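Local coordinates for putative type VI secretion protein (Escherichia coli, PDB 6SKI) that probably hydrolyses phospholipids as a toxin of the type VI secretion system, loaded onto and inhibited by the VgrG spike, at residues H110-Q113 with D118-S121; A122-Y127 with S173-F178; I282-E287 with W532-W537; N286-N291 with L365-H370. All blocks are in the same frame, centred on the assembly; numbering follows the deposited sequence.

Interaction 1. Residues H110-Q113 with D118-S121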
loop_
_atom_site.group_PDB
_atom_site.type_symbol
_atom_site.label_atom_id
_atom_site.label_comp_id
_atom_site.label_asym_id
_atom_site.label_seq_id
_atom_site.Cartn_x
_atom_site.Cartn_y
_atom_site.Cartn_z
ATOM N N HIS A 110 -4.508 -15.047 -10.548
ATOM C CA HIS A 110 -5.456 -16.006 -11.088
ATOM C C HIS A 110 -6.502 -16.354 -10.035
ATOM O O HIS A 110 -6.149 -16.867 -8.965
ATOM C CB HIS A 110 -4.734 -17.267 -11.548
ATOM C CG HIS A 110 -5.644 -18.293 -12.142
ATOM N ND1 HIS A 110 -5.802 -19.550 -11.601
ATOM C CD2 HIS A 110 -6.453 -18.246 -13.226
ATOM C CE1 HIS A 110 -6.667 -20.233 -12.328
ATOM N NE2 HIS A 110 -7.077 -19.465 -13.320
ATOM N N PRO A 111 -7.782 -16.091 -10.288
ATOM C CA PRO A 111 -8.815 -16.488 -9.330
ATOM C C PRO A 111 -9.413 -17.849 -9.646
ATOM O O PRO A 111 -9.634 -18.184 -10.814
ATOM C CB PRO A 111 -9.843 -15.368 -9.475
ATOM C CG PRO A 111 -9.791 -15.060 -10.941
ATOM C CD PRO A 111 -8.357 -15.307 -11.394
ATOM N N ASP A 112 -9.673 -18.644 -8.618
ATOM C CA ASP A 112 -10.396 -19.897 -8.767
ATOM C C ASP A 112 -11.790 -19.724 -8.187
ATOM O O ASP A 112 -11.942 -19.243 -7.060
ATOM C CB ASP A 112 -9.662 -21.042 -8.071
ATOM C CG ASP A 112 -8.563 -21.630 -8.929
ATOM O OD1 ASP A 112 -8.883 -22.275 -9.947
ATOM O OD2 ASP A 112 -7.377 -21.439 -8.593
ATOM N N GLN A 113 -12.809 -20.098 -8.963
ATOM C CA GLN A 113 -14.192 -19.967 -8.515
ATOM C C GLN A 113 -14.830 -21.335 -8.314
ATOM O O GLN A 113 -15.257 -21.646 -7.203
ATOM C CB GLN A 113 -14.982 -19.121 -9.514
ATOM C CG GLN A 113 -14.824 -17.630 -9.315
ATOM C CD GLN A 113 -15.742 -16.830 -10.208
ATOM O OE1 GLN A 113 -16.174 -17.305 -11.255
ATOM N NE2 GLN A 113 -16.048 -15.607 -9.797
ATOM N N ASP A 118 -10.394 -32.670 -10.397
ATOM C CA ASP A 118 -9.073 -33.127 -9.993
ATOM C C ASP A 118 -8.235 -32.020 -9.372
ATOM O O ASP A 118 -7.073 -32.258 -9.023
ATOM C CB ASP A 118 -8.340 -33.716 -11.200
ATOM C CG ASP A 118 -8.306 -35.226 -11.182
ATOM O OD1 ASP A 118 -7.486 -35.811 -11.918
ATOM O OD2 ASP A 118 -9.102 -35.830 -10.432
ATOM N N GLN A 119 -8.789 -30.820 -9.220
ATOM C CA GLN A 119 -7.998 -29.670 -8.802
ATOM C C GLN A 119 -7.668 -29.761 -7.318
ATOM O O GLN A 119 -8.569 -29.793 -6.474
ATOM C CB GLN A 119 -8.749 -28.380 -9.110
ATOM C CG GLN A 119 -7.918 -27.135 -8.920
ATOM C CD GLN A 119 -8.617 -25.895 -9.416
ATOM O OE1 GLN A 119 -9.487 -25.963 -10.281
ATOM N NE2 GLN A 119 -8.243 -24.749 -8.869
ATOM N N THR A 120 -6.375 -29.793 -7.000
ATOM C CA THR A 120 -5.900 -29.876 -5.625
ATOM C C THR A 120 -5.205 -28.601 -5.167
ATOM O O THR A 120 -4.604 -28.589 -4.088
ATOM C CB THR A 120 -4.959 -31.070 -5.460
ATOM O OG1 THR A 120 -4.190 -31.245 -6.655
ATOM C CG2 THR A 120 -5.751 -32.335 -5.182
ATOM N N SER A 121 -5.258 -27.537 -5.960
ATOM C CA SER A 121 -4.740 -26.242 -5.549
ATOM C C SER A 121 -5.616 -25.163 -6.160
ATOM O O SER A 121 -5.915 -25.199 -7.354
ATOM C CB SER A 121 -3.284 -26.041 -5.976
ATOM O OG SER A 121 -2.546 -27.244 -5.882
#

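Interaction 2. Residues A122-Y127 with S173-F178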
loop_
_atom_site.group_PDB
_atom_site.type_symbol
_atom_site.label_atom_id
_atom_site.label_comp_id
_atom_site.label_asym_id
_atom_site.label_seq_id
_atom_site.Cartn_x
_atom_site.Cartn_y
_atom_site.Cartn_z
ATOM N N ALA A 122 -6.013 -24.201 -5.334
ATOM C CA ALA A 122 -6.912 -23.143 -5.758
ATOM C C ALA A 122 -6.389 -21.812 -5.251
ATOM O O ALA A 122 -5.632 -21.747 -4.283
ATOM C CB ALA A 122 -8.338 -23.374 -5.253
ATOM N N GLN A 123 -6.803 -20.744 -5.925
ATOM C CA GLN A 123 -6.412 -19.393 -5.560
ATOM C C GLN A 123 -7.640 -18.505 -5.508
ATOM O O GLN A 123 -8.470 -18.530 -6.419
ATOM C CB GLN A 123 -5.402 -18.819 -6.549
ATOM C CG GLN A 123 -3.967 -19.125 -6.221
ATOM C CD GLN A 123 -3.018 -18.510 -7.212
ATOM O OE1 GLN A 123 -3.430 -17.774 -8.105
ATOM N NE2 GLN A 123 -1.735 -18.801 -7.059
ATOM N N ILE A 124 -7.749 -17.724 -4.440
ATOM C CA ILE A 124 -8.740 -16.670 -4.319
ATOM C C ILE A 124 -7.995 -15.413 -3.903
ATOM O O ILE A 124 -6.892 -15.472 -3.358
ATOM C CB ILE A 124 -9.855 -17.017 -3.313
ATOM C CG1 ILE A 124 -9.301 -17.062 -1.893
ATOM C CG2 ILE A 124 -10.497 -18.342 -3.667
ATOM C CD1 ILE A 124 -10.337 -17.369 -0.853
ATOM N N LYS A 125 -8.597 -14.263 -4.179
ATOM C CA LYS A 125 -7.880 -13.010 -4.023
ATOM C C LYS A 125 -8.733 -11.993 -3.288
ATOM O O LYS A 125 -9.963 -12.064 -3.284
ATOM C CB LYS A 125 -7.417 -12.451 -5.374
ATOM C CG LYS A 125 -8.500 -12.211 -6.396
ATOM C CD LYS A 125 -7.872 -12.090 -7.768
ATOM C CE LYS A 125 -8.834 -11.538 -8.789
ATOM N NZ LYS A 125 -8.355 -11.836 -10.164
ATOM N N THR A 126 -8.046 -11.052 -2.654
ATOM C CA THR A 126 -8.654 -10.055 -1.796
ATOM C C THR A 126 -7.943 -8.730 -2.006
ATOM O O THR A 126 -6.721 -8.688 -2.153
ATOM C CB THR A 126 -8.554 -10.467 -0.329
ATOM O OG1 THR A 126 -8.973 -11.829 -0.178
ATOM C CG2 THR A 126 -9.415 -9.596 0.503
ATOM N N TYR A 127 -8.709 -7.646 -2.011
ATOM C CA TYR A 127 -8.167 -6.312 -2.234
ATOM C C TYR A 127 -8.512 -5.425 -1.050
ATOM O O TYR A 127 -9.689 -5.250 -0.722
ATOM C CB TYR A 127 -8.705 -5.709 -3.530
ATOM C CG TYR A 127 -8.158 -4.335 -3.823
ATOM C CD1 TYR A 127 -6.935 -4.176 -4.456
ATOM C CD2 TYR A 127 -8.864 -3.197 -3.469
ATOM C CE1 TYR A 127 -6.431 -2.924 -4.725
ATOM C CE2 TYR A 127 -8.367 -1.943 -3.731
ATOM C CZ TYR A 127 -7.153 -1.811 -4.359
ATOM O OH TYR A 127 -6.659 -0.557 -4.624
ATOM N N SER A 173 -16.132 -16.897 1.977
ATOM C CA SER A 173 -17.562 -17.105 1.780
ATOM C C SER A 173 -17.896 -17.194 0.301
ATOM O O SER A 173 -18.627 -18.092 -0.128
ATOM C CB SER A 173 -18.356 -15.977 2.439
ATOM O OG SER A 173 -18.050 -15.868 3.814
ATOM N N GLU A 174 -17.361 -16.272 -0.500
ATOM C CA GLU A 174 -17.637 -16.296 -1.933
ATOM C C GLU A 174 -17.098 -17.567 -2.580
ATOM O O GLU A 174 -17.781 -18.196 -3.399
ATOM C CB GLU A 174 -17.041 -15.059 -2.601
ATOM C CG GLU A 174 -17.690 -13.756 -2.177
ATOM C CD GLU A 174 -16.948 -12.541 -2.699
ATOM O OE1 GLU A 174 -15.931 -12.720 -3.401
ATOM O OE2 GLU A 174 -17.382 -11.408 -2.406
ATOM N N PHE A 175 -15.883 -17.976 -2.204
ATOM C CA PHE A 175 -15.294 -19.174 -2.791
ATOM C C PHE A 175 -16.121 -20.409 -2.477
ATOM O O PHE A 175 -16.383 -21.228 -3.364
ATOM C CB PHE A 175 -13.868 -19.373 -2.292
ATOM C CG PHE A 175 -13.268 -20.683 -2.707
ATOM C CD1 PHE A 175 -13.185 -21.030 -4.042
ATOM C CD2 PHE A 175 -12.820 -21.583 -1.761
ATOM C CE1 PHE A 175 -12.643 -22.235 -4.423
ATOM C CE2 PHE A 175 -12.282 -22.792 -2.140
ATOM C CZ PHE A 175 -12.196 -23.117 -3.470
ATOM N N MET A 176 -16.545 -20.565 -1.227
ATOM C CA MET A 176 -17.329 -21.731 -0.859
ATOM C C MET A 176 -18.797 -21.580 -1.221
ATOM O O MET A 176 -19.569 -22.527 -1.039
ATOM C CB MET A 176 -17.174 -22.019 0.633
ATOM C CG MET A 176 -15.844 -22.663 0.967
ATOM S SD MET A 176 -15.638 -24.257 0.157
ATOM C CE MET A 176 -15.775 -25.362 1.556
ATOM N N GLY A 177 -19.197 -20.419 -1.732
ATOM C CA GLY A 177 -20.513 -20.261 -2.313
ATOM C C GLY A 177 -20.499 -20.618 -3.781
ATOM O O GLY A 177 -21.531 -20.989 -4.347
ATOM N N PHE A 178 -19.333 -20.517 -4.414
ATOM C CA PHE A 178 -19.168 -21.074 -5.750
ATOM C C PHE A 178 -18.990 -22.583 -5.739
ATOM O O PHE A 178 -19.107 -23.212 -6.795
ATOM C CB PHE A 178 -17.968 -20.440 -6.459
ATOM C CG PHE A 178 -18.271 -19.137 -7.125
ATOM C CD1 PHE A 178 -18.728 -19.107 -8.428
ATOM C CD2 PHE A 178 -18.084 -17.941 -6.459
ATOM C CE1 PHE A 178 -19.004 -17.912 -9.049
ATOM C CE2 PHE A 178 -18.362 -16.743 -7.073
ATOM C CZ PHE A 178 -18.821 -16.728 -8.370
#

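Interaction 3. Residues I282-E287 with W532-W537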
loop_
_atom_site.group_PDB
_atom_site.type_symbol
_atom_site.label_atom_id
_atom_site.label_comp_id
_atom_site.label_asym_id
_atom_site.label_seq_id
_atom_site.Cartn_x
_atom_site.Cartn_y
_atom_site.Cartn_z
ATOM N N ILE A 282 10.825 -4.735 -4.125
ATOM C CA ILE A 282 11.415 -3.767 -5.033
ATOM C C ILE A 282 11.556 -2.461 -4.267
ATOM O O ILE A 282 10.779 -2.193 -3.346
ATOM C CB ILE A 282 10.576 -3.592 -6.307
ATOM C CG1 ILE A 282 10.148 -4.956 -6.840
ATOM C CG2 ILE A 282 11.383 -2.883 -7.370
ATOM C CD1 ILE A 282 9.279 -4.890 -8.063
ATOM N N THR A 283 12.586 -1.692 -4.584
ATOM C CA THR A 283 12.891 -0.468 -3.861
ATOM C C THR A 283 13.108 0.655 -4.862
ATOM O O THR A 283 13.695 0.442 -5.925
ATOM C CB THR A 283 14.128 -0.670 -2.968
ATOM O OG1 THR A 283 13.735 -1.315 -1.752
ATOM C CG2 THR A 283 14.813 0.647 -2.646
ATOM N N ALA A 284 12.619 1.845 -4.527
ATOM C CA ALA A 284 12.783 3.007 -5.388
ATOM C C ALA A 284 14.167 3.606 -5.183
ATOM O O ALA A 284 14.495 4.060 -4.083
ATOM C CB ALA A 284 11.704 4.041 -5.090
ATOM N N MET A 285 14.971 3.624 -6.241
ATOM C CA MET A 285 16.311 4.178 -6.154
ATOM C C MET A 285 16.325 5.694 -6.227
ATOM O O MET A 285 17.318 6.307 -5.825
ATOM C CB MET A 285 17.196 3.617 -7.270
ATOM C CG MET A 285 17.864 2.309 -6.928
ATOM S SD MET A 285 19.059 1.750 -8.154
ATOM C CE MET A 285 18.837 2.963 -9.447
ATOM N N ASN A 286 15.251 6.309 -6.711
ATOM C CA ASN A 286 15.175 7.751 -6.878
ATOM C C ASN A 286 13.989 8.311 -6.117
ATOM O O ASN A 286 13.302 9.225 -6.577
ATOM C CB ASN A 286 15.104 8.131 -8.352
ATOM C CG ASN A 286 16.218 7.515 -9.159
ATOM O OD1 ASN A 286 17.392 7.718 -8.867
ATOM N ND2 ASN A 286 15.859 6.765 -10.188
ATOM N N GLU A 287 13.736 7.769 -4.933
ATOM C CA GLU A 287 12.773 8.331 -3.999
ATOM C C GLU A 287 13.561 9.004 -2.888
ATOM O O GLU A 287 14.398 8.365 -2.243
ATOM C CB GLU A 287 11.845 7.257 -3.440
ATOM C CG GLU A 287 10.931 7.746 -2.334
ATOM C CD GLU A 287 9.986 8.835 -2.791
ATOM O OE1 GLU A 287 9.663 8.887 -3.993
ATOM O OE2 GLU A 287 9.561 9.645 -1.946
ATOM N N TRP A 532 19.320 15.169 0.025
ATOM C CA TRP A 532 18.708 14.420 -1.072
ATOM C C TRP A 532 19.072 12.940 -0.995
ATOM O O TRP A 532 19.332 12.293 -2.010
ATOM C CB TRP A 532 19.091 15.006 -2.431
ATOM C CG TRP A 532 18.287 16.205 -2.801
ATOM C CD1 TRP A 532 18.558 17.498 -2.480
ATOM C CD2 TRP A 532 17.084 16.225 -3.572
ATOM N NE1 TRP A 532 17.594 18.326 -2.998
ATOM C CE2 TRP A 532 16.678 17.567 -3.674
ATOM C CE3 TRP A 532 16.309 15.238 -4.185
ATOM C CZ2 TRP A 532 15.532 17.947 -4.362
ATOM C CZ3 TRP A 532 15.174 15.618 -4.867
ATOM C CH2 TRP A 532 14.795 16.960 -4.950
ATOM N N ILE A 533 19.086 12.405 0.222
ATOM C CA ILE A 533 19.362 10.999 0.477
ATOM C C ILE A 533 18.209 10.452 1.297
ATOM O O ILE A 533 17.905 10.980 2.373
ATOM C CB ILE A 533 20.694 10.792 1.214
ATOM C CG1 ILE A 533 21.849 11.382 0.410
ATOM C CG2 ILE A 533 20.931 9.320 1.481
ATOM C CD1 ILE A 533 22.994 11.855 1.261
ATOM N N ARG A 534 17.570 9.400 0.798
ATOM C CA ARG A 534 16.408 8.846 1.469
ATOM C C ARG A 534 16.806 8.173 2.777
ATOM O O ARG A 534 17.881 7.582 2.899
ATOM C CB ARG A 534 15.708 7.843 0.558
ATOM C CG ARG A 534 14.334 7.424 1.015
ATOM C CD ARG A 534 13.945 6.124 0.358
ATOM N NE ARG A 534 12.505 5.912 0.374
ATOM C CZ ARG A 534 11.887 4.984 -0.344
ATOM N NH1 ARG A 534 12.590 4.187 -1.133
ATOM N NH2 ARG A 534 10.573 4.852 -0.273
ATOM N N SER A 535 15.916 8.266 3.761
ATOM C CA SER A 535 16.129 7.624 5.049
ATOM C C SER A 535 15.708 6.164 4.957
ATOM O O SER A 535 14.565 5.864 4.601
ATOM C CB SER A 535 15.341 8.341 6.141
ATOM O OG SER A 535 16.135 9.319 6.785
ATOM N N VAL A 536 16.628 5.259 5.266
ATOM C CA VAL A 536 16.376 3.827 5.212
ATOM C C VAL A 536 16.468 3.263 6.621
ATOM O O VAL A 536 17.436 3.529 7.343
ATOM C CB VAL A 536 17.359 3.117 4.268
ATOM C CG1 VAL A 536 16.924 1.693 4.036
ATOM C CG2 VAL A 536 17.446 3.860 2.955
ATOM N N TRP A 537 15.458 2.494 7.009
ATOM C CA TRP A 537 15.424 1.773 8.273
ATOM C C TRP A 537 15.569 0.295 7.944
ATOM O O TRP A 537 14.674 -0.301 7.340
ATOM C CB TRP A 537 14.123 2.038 9.025
ATOM C CG TRP A 537 13.679 3.470 9.015
ATOM C CD1 TRP A 537 12.465 3.943 8.612
ATOM C CD2 TRP A 537 14.432 4.613 9.441
ATOM N NE1 TRP A 537 12.418 5.307 8.750
ATOM C CE2 TRP A 537 13.612 5.743 9.259
ATOM C CE3 TRP A 537 15.719 4.791 9.956
ATOM C CZ2 TRP A 537 14.037 7.030 9.570
ATOM C CZ3 TRP A 537 16.139 6.069 10.263
ATOM C CH2 TRP A 537 15.301 7.172 10.070
#

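Interaction 4. Residues N286-N291 with L365-H370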
loop_
_atom_site.group_PDB
_atom_site.type_symbol
_atom_site.label_atom_id
_atom_site.label_comp_id
_atom_site.label_asym_id
_atom_site.label_seq_id
_atom_site.Cartn_x
_atom_site.Cartn_y
_atom_site.Cartn_z
ATOM N N ASN A 286 15.251 6.309 -6.711
ATOM C CA ASN A 286 15.175 7.751 -6.878
ATOM C C ASN A 286 13.989 8.311 -6.117
ATOM O O ASN A 286 13.302 9.225 -6.577
ATOM C CB ASN A 286 15.104 8.131 -8.352
ATOM C CG ASN A 286 16.218 7.515 -9.159
ATOM O OD1 ASN A 286 17.392 7.718 -8.867
ATOM N ND2 ASN A 286 15.859 6.765 -10.188
ATOM N N GLU A 287 13.736 7.769 -4.933
ATOM C CA GLU A 287 12.773 8.331 -3.999
ATOM C C GLU A 287 13.561 9.004 -2.888
ATOM O O GLU A 287 14.398 8.365 -2.243
ATOM C CB GLU A 287 11.845 7.257 -3.440
ATOM C CG GLU A 287 10.931 7.746 -2.334
ATOM C CD GLU A 287 9.986 8.835 -2.791
ATOM O OE1 GLU A 287 9.663 8.887 -3.993
ATOM O OE2 GLU A 287 9.561 9.645 -1.946
ATOM N N TYR A 288 13.297 10.290 -2.672
ATOM C CA TYR A 288 14.139 11.104 -1.813
ATOM C C TYR A 288 13.355 11.927 -0.807
ATOM O O TYR A 288 13.963 12.705 -0.069
ATOM C CB TYR A 288 14.997 12.043 -2.667
ATOM C CG TYR A 288 15.868 11.316 -3.657
ATOM C CD1 TYR A 288 16.774 10.362 -3.237
ATOM C CD2 TYR A 288 15.758 11.560 -5.015
ATOM C CE1 TYR A 288 17.562 9.690 -4.137
ATOM C CE2 TYR A 288 16.541 10.890 -5.922
ATOM C CZ TYR A 288 17.441 9.955 -5.476
ATOM O OH TYR A 288 18.230 9.280 -6.373
ATOM N N ARG A 289 12.036 11.789 -0.758
ATOM C CA ARG A 289 11.213 12.622 0.096
ATOM C C ARG A 289 11.477 12.320 1.567
ATOM O O ARG A 289 11.901 11.225 1.944
ATOM C CB ARG A 289 9.739 12.409 -0.230
ATOM C CG ARG A 289 9.250 13.242 -1.387
ATOM C CD ARG A 289 7.792 12.983 -1.653
ATOM N NE ARG A 289 7.586 11.646 -2.190
ATOM C CZ ARG A 289 6.447 11.229 -2.726
ATOM N NH1 ARG A 289 5.412 12.049 -2.795
ATOM N NH2 ARG A 289 6.346 9.994 -3.192
ATOM N N TYR A 290 11.217 13.321 2.405
ATOM C CA TYR A 290 11.406 13.154 3.839
ATOM C C TYR A 290 10.284 12.324 4.446
ATOM O O TYR A 290 10.532 11.474 5.307
ATOM C CB TYR A 290 11.494 14.525 4.515
ATOM C CG TYR A 290 11.523 14.476 6.023
ATOM C CD1 TYR A 290 12.724 14.440 6.710
ATOM C CD2 TYR A 290 10.349 14.473 6.761
ATOM C CE1 TYR A 290 12.757 14.394 8.084
ATOM C CE2 TYR A 290 10.372 14.424 8.131
ATOM C CZ TYR A 290 11.577 14.387 8.789
ATOM O OH TYR A 290 11.606 14.342 10.163
ATOM N N ASN A 291 9.053 12.547 4.000
ATOM C CA ASN A 291 7.900 11.824 4.513
ATOM C C ASN A 291 7.790 10.417 3.950
ATOM O O ASN A 291 6.888 9.676 4.350
ATOM C CB ASN A 291 6.619 12.596 4.202
ATOM C CG ASN A 291 6.339 13.682 5.209
ATOM O OD1 ASN A 291 6.748 13.595 6.362
ATOM N ND2 ASN A 291 5.648 14.725 4.775
ATOM N N LEU A 365 24.438 16.684 -8.550
ATOM C CA LEU A 365 23.920 15.644 -7.675
ATOM C C LEU A 365 23.673 14.367 -8.468
ATOM O O LEU A 365 23.005 14.410 -9.510
ATOM C CB LEU A 365 22.622 16.113 -7.027
ATOM C CG LEU A 365 22.094 15.379 -5.800
ATOM C CD1 LEU A 365 22.966 15.650 -4.592
ATOM C CD2 LEU A 365 20.672 15.821 -5.544
ATOM N N PRO A 366 24.185 13.219 -8.019
ATOM C CA PRO A 366 23.871 11.964 -8.708
ATOM C C PRO A 366 22.447 11.501 -8.486
ATOM O O PRO A 366 21.965 10.650 -9.241
ATOM C CB PRO A 366 24.884 10.989 -8.104
ATOM C CG PRO A 366 25.005 11.482 -6.702
ATOM C CD PRO A 366 25.057 12.986 -6.855
ATOM N N ALA A 367 21.762 12.035 -7.472
ATOM C CA ALA A 367 20.377 11.657 -7.222
ATOM C C ALA A 367 19.473 12.069 -8.375
ATOM O O ALA A 367 18.538 11.343 -8.731
ATOM C CB ALA A 367 19.894 12.284 -5.915
ATOM N N LEU A 368 19.730 13.234 -8.967
ATOM C CA LEU A 368 18.938 13.749 -10.073
ATOM C C LEU A 368 19.710 13.729 -11.385
ATOM O O LEU A 368 19.346 14.437 -12.327
ATOM C CB LEU A 368 18.461 15.163 -9.757
ATOM C CG LEU A 368 17.585 15.295 -8.514
ATOM C CD1 LEU A 368 17.449 16.750 -8.106
ATOM C CD2 LEU A 368 16.223 14.675 -8.760
ATOM N N LYS A 369 20.775 12.928 -11.458
ATOM C CA LYS A 369 21.633 12.916 -12.637
ATOM C C LYS A 369 20.868 12.531 -13.895
ATOM O O LYS A 369 21.175 13.028 -14.983
ATOM C CB LYS A 369 22.796 11.953 -12.417
ATOM C CG LYS A 369 23.802 11.921 -13.547
ATOM C CD LYS A 369 24.762 10.759 -13.386
ATOM C CE LYS A 369 25.910 10.861 -14.372
ATOM N NZ LYS A 369 25.442 11.262 -15.727
ATOM N N HIS A 370 19.876 11.655 -13.769
ATOM C CA HIS A 370 19.166 11.120 -14.918
ATOM C C HIS A 370 17.769 11.693 -15.079
ATOM O O HIS A 370 17.121 11.423 -16.093
ATOM C CB HIS A 370 19.088 9.595 -14.808
ATOM C CG HIS A 370 20.424 8.938 -14.655
ATOM N ND1 HIS A 370 21.355 8.903 -15.671
ATOM C CD2 HIS A 370 20.994 8.311 -13.600
ATOM C CE1 HIS A 370 22.437 8.273 -15.251
ATOM N NE2 HIS A 370 22.244 7.903 -13.999
#

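Interaction 1. Residues H110-Q113 with D118-S121
The carboxylate of D112 overlaps the side-chain amide of Q119, and this pair carries nearly the whole contact. Both residues lie in the loop that leads from helix 101-108 into strand 121-128, one of the strands of the central sheet of an alpha/beta-hydrolase type of chain. The two side chains reach for each other from opposite directions. Q119 sets its CG anti to the backbone N (chi1 -171°) and stays extended beyond it, which carries the amide out to the acid.

NE2 of Q119 donates to OD1 of D112 at 2.8 Å with an N-H...O angle of 160°. The bond runs close to the amide plane of Q119. At the other end it comes down on OD1 from well above the carboxylate plane. OD2 of D112 is 3.4 Å from NE2 of Q119 and makes a poor angle with it, so it takes no part in this bond. It accepts instead from Q123 N in the following strand. The carboxylate is thus held at both oxygens, which probably helps to stabilise its negative charge.

The amide has a further, weak bond on its own side of the loop, from K116 N to OE1 of Q119. The backbone carbonyl of Q119 accepts from R33. The contact is small and lies at the surface of the chain. The second bond of the amide nitrogen runs from NE2 of Q119 to O of S121, again at 2.8 Å, with the donor tilted 28° from the carbonyl plane.

Interaction 2. Residues A122-Y127 with S173-F178
The backbone bond from F178 N to E174 O, 3.0 Å long, spans the turn that carries F175 toward A122 and I124. The contact itself is apolar and buried. F175 points from the helix toward the strand with CG anti to its N (chi1 172°), and its side chain meets that of I124 at about a right angle. The touching branch of I124 is the methyl CG2, which lies 3.8 Å from CG of F175. It is just as near to CB and CD1 of the same residue, so it rests at the root of the ring. The rotation of I124 about chi1 (68°) presents CG2, not CG1, to F175. The far end of the ring is met more loosely by A122, whose CB is 4.3 Å from CZ of F175.

Strand 121-128 runs parallel to strand 22-43, and F175 also touches L37 there. Helix 156-178 packs across both strands, and A171 and L172, about a turn earlier in it, also touch I124. It lies on the beta-alpha-beta crossover from strand 121-128 to strand 184-195, which pairs parallel with strand 22-43.

Interaction 3. Residues I282-E287 with W532-W537
R534 and E287 meet with the guanidinium of one lying against the aliphatic stem of the other. CG of E287 sits 3.4 Å above one face of the guanidinium, toward its rim, and is 3.5 Å from CZ of R534. The E287 chain has CG anti to its N and then bends at chi2 (62°). That bend takes the carboxylate away from the arginine. OE2 of E287 stays 5.2 Å from NH2 of R534, and the two charged planes are 64° apart. This is packing of a stem on a face, not an ion pair.

Each charged end has its own partners. OE1 of E287 bonds to S489 and OE2 pairs with R289, while NH2 of R534 makes a salt bridge with D245. D245, S197 and H310 have the geometry of a Ser-His-Asp triad, consistent with a lipase of the alpha/beta-hydrolase clan, so R534 probably helps to position the acid of that triad. The rest of the arginine runs extended past the backbone of E287, with CD 3.5 Å from O of E287.

Strand 278-284 leads into this loop from between strands 237-243 and 303-306. Beside it, strand 536-538 pairs parallel with strand 294-296, whose L294 touches both T283 and R534.

Interaction 4. Residues N286-N291 with L365-H370
Y288 lays one face of its ring against the methyl of A367, and this is the close-packed part of the contact. CB of A367 is 3.4 Å from CZ of Y288, so it covers the hydroxyl end of the ring more than its root. The opposite face is backed by the chain's own backbone, with C of N286 lying 3.6 Å above the ring plane and toward its rim. The phenol is therefore sandwiched between the two segments. Its OH is 3.1 Å from O of A367, close enough for a hydrogen bond, though the proton may go to another acceptor.

Segment 286-291 follows strand 278-284 within the Tle1-like catalytic domain, and it folds onto the loop between helix 350-362 and strand 376-386. Behind the tyrosine, the segment is braced by a salt bridge of its own. NE of R289 reaches OE2 of E287 at 2.8 Å along a nearly straight line (171°), meeting the syn lone pair of that oxygen close to the guanidinium plane. NH1 of R289 goes on to bond N526.

The other side of the contact is loose. P366 and K369 are exposed and stay clear of segment 286-291. NZ of K369 makes a long, weak ion pair with E476. H370 turns to the same helix, 476-483, where it touches E476 and L479.

How the interactions relate
The four contacts form two pairs, far apart in the chain. Interactions 1 and 2 touch, their centres 10 Å apart, and OD2 of D112 packs 3.3 Å from CA of A122, joining the loop to strand 121-128. Interactions 3 and 4 share N286 and E287 and have centres only 8 Å apart. W532 of interaction 3 reaches interaction 4: its O packs on the ring of Y288 and its CB on L365. The centres of interactions 2 and 3 are 36 Å apart, yet both reach the same central sheet. The putative triad lies at interaction 3, through D245. Interaction 4 continues the same loop outward, on the opposite side of the chain's centre from interactions 1 and 2.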